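Long-range contact in allantoicase (Saccharomyces cerevisiae, PDB 1SG3), which hydrolyses allantoate to (S)-ureidoglycolate and urea, a step that lets yeast use purines as a secondary nitrogen source: residues 71-76 and 170-175. Residues are numbered along the deposited sequence; the frame is centred on the assembly and turned at random.
Sequences WETRRH and YPDGGI
T73 and D172 meet where strand 71-72 runs out into a loop, beside the turn that leads into strand 174-184. The T73 hydroxyl OG1 lies 3.2 Å from D172 CB and accepts a weak bond from G173 N (3.3 Å), while D82 binds the same oxygen. Threonine suits the place through its two unlike branches: with chi1 57° turning OG1 toward D172, the methyl CG2 lies 3.3 Å above one face of the W71 indole, toward its rim. W71 and I175 form a hydrogen-bonded antiparallel pair, W71 N to I175 O (2.7 Å) and I175 N to W71 O. Their side chains project from one face of the sheet, W71 CE3 lying 4.5 Å from I175 CG1 in an oblique approach; the backbone carbonyl of D39 accepts the indole NE1-H. E72 faces G174 in a non-hydrogen-bonded pair, the glycine bringing its CA within 3.0 Å of W71 O. G173 has backbone angles that suit a residue without a side chain, and T73 N donates a hydrogen bond to G173 O (3.1 Å). Beyond it, R74 and D172 cross at about a right angle, guanidinium and carboxylate planes 58° apart. R74 NH1 approaches D172 CB, but OD2, 4.5 Å from NH1, lies well out of the guanidinium plane, where no N-H points. R74 pairs instead with D82, whereas D172 OD2 accepts N77 N and OD1 bridges to R240 of a second subunit. The cis peptide before P171 belongs to the turn linking the two sheets of an allantoicase jelly roll beside a subunit interface.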
# COMPACT_ATOMS: atom_id res chain seq x y z
N TRP A 71 -14.97 20.13 3.93
CA TRP A 71 -14.47 21.40 3.44
C TRP A 71 -13.90 22.19 4.61
O TRP A 71 -14.64 22.60 5.52
CB TRP A 71 -15.61 22.18 2.78
CG TRP A 71 -15.24 23.52 2.26
CD1 TRP A 71 -14.16 23.83 1.46
CD2 TRP A 71 -15.94 24.75 2.46
NE1 TRP A 71 -14.16 25.16 1.16
CE2 TRP A 71 -15.25 25.75 1.76
CE3 TRP A 71 -17.11 25.09 3.16
CZ2 TRP A 71 -15.67 27.08 1.74
CZ3 TRP A 71 -17.53 26.42 3.14
CH2 TRP A 71 -16.81 27.40 2.44
N GLU A 72 -12.59 22.39 4.60
CA GLU A 72 -11.94 23.15 5.67
C GLU A 72 -11.06 24.21 5.03
O GLU A 72 -10.26 23.89 4.16
CB GLU A 72 -11.09 22.22 6.54
CG GLU A 72 -10.24 22.97 7.56
CD GLU A 72 -9.59 22.05 8.58
OE1 GLU A 72 -8.93 21.06 8.18
OE2 GLU A 72 -9.73 22.34 9.78
N THR A 73 -11.23 25.45 5.46
CA THR A 73 -10.46 26.57 4.90
C THR A 73 -9.32 27.02 5.81
O THR A 73 -9.27 26.60 6.97
CB THR A 73 -11.39 27.78 4.64
OG1 THR A 73 -12.05 28.16 5.86
CG2 THR A 73 -12.43 27.43 3.59
N ARG A 74 -8.41 27.84 5.30
CA ARG A 74 -7.29 28.31 6.11
C ARG A 74 -7.81 29.07 7.30
O ARG A 74 -9.00 29.32 7.41
CB ARG A 74 -6.34 29.21 5.32
CG ARG A 74 -7.01 30.18 4.40
CD ARG A 74 -7.14 31.56 4.99
NE ARG A 74 -8.15 32.33 4.26
CZ ARG A 74 -9.46 32.10 4.34
NH1 ARG A 74 -9.92 31.14 5.13
NH2 ARG A 74 -10.31 32.83 3.64
N ARG A 75 -6.90 29.44 8.20
CA ARG A 75 -7.26 30.15 9.41
C ARG A 75 -7.20 31.68 9.32
O ARG A 75 -6.53 32.25 8.47
CB ARG A 75 -6.38 29.65 10.56
CG ARG A 75 -6.96 28.41 11.22
CD ARG A 75 -5.94 27.48 11.86
NE ARG A 75 -5.38 27.97 13.10
CZ ARG A 75 -4.96 27.18 14.08
NH1 ARG A 75 -5.03 25.86 13.97
NH2 ARG A 75 -4.44 27.71 15.18
N HIS A 76 -7.95 32.32 10.20
CA HIS A 76 -7.98 33.77 10.29
C HIS A 76 -8.41 34.48 9.00
O HIS A 76 -7.68 35.34 8.51
CB HIS A 76 -6.60 34.30 10.71
CG HIS A 76 -5.85 33.37 11.62
ND1 HIS A 76 -6.36 32.92 12.82
CD2 HIS A 76 -4.62 32.82 11.51
CE1 HIS A 76 -5.48 32.13 13.41
NE2 HIS A 76 -4.41 32.06 12.64
N TYR A 170 -19.15 31.74 8.43
CA TYR A 170 -18.59 32.90 9.13
C TYR A 170 -17.75 32.44 10.32
O TYR A 170 -18.30 31.89 11.28
CB TYR A 170 -19.69 33.82 9.70
CG TYR A 170 -20.84 34.16 8.78
CD1 TYR A 170 -21.92 33.29 8.64
CD2 TYR A 170 -20.85 35.35 8.06
CE1 TYR A 170 -22.99 33.60 7.81
CE2 TYR A 170 -21.91 35.67 7.22
CZ TYR A 170 -22.98 34.79 7.10
OH TYR A 170 -24.03 35.09 6.27
N PRO A 171 -16.42 32.65 10.28
CA PRO A 171 -15.61 33.30 9.24
C PRO A 171 -14.81 32.27 8.42
O PRO A 171 -14.26 32.58 7.35
CB PRO A 171 -14.68 34.17 10.05
CG PRO A 171 -14.32 33.25 11.16
CD PRO A 171 -15.65 32.59 11.54
N ASP A 172 -14.74 31.05 8.94
CA ASP A 172 -14.01 29.98 8.30
C ASP A 172 -14.05 28.79 9.24
O ASP A 172 -14.51 28.90 10.38
CB ASP A 172 -12.56 30.40 8.08
CG ASP A 172 -11.91 30.98 9.35
OD1 ASP A 172 -11.97 30.31 10.41
OD2 ASP A 172 -11.35 32.10 9.28
N GLY A 173 -13.56 27.65 8.76
CA GLY A 173 -13.55 26.45 9.56
C GLY A 173 -13.85 25.24 8.69
O GLY A 173 -13.51 25.22 7.49
N GLY A 174 -14.50 24.24 9.28
CA GLY A 174 -14.82 23.05 8.52
C GLY A 174 -16.24 22.54 8.61
O GLY A 174 -16.89 22.60 9.66
N ILE A 175 -16.73 22.05 7.48
CA ILE A 175 -18.05 21.45 7.36
C ILE A 175 -17.76 20.10 6.68
O ILE A 175 -16.98 20.04 5.72
CB ILE A 175 -18.99 22.26 6.42
CG1 ILE A 175 -19.12 23.72 6.89
CG2 ILE A 175 -20.34 21.57 6.35
CD1 ILE A 175 -19.91 23.89 8.15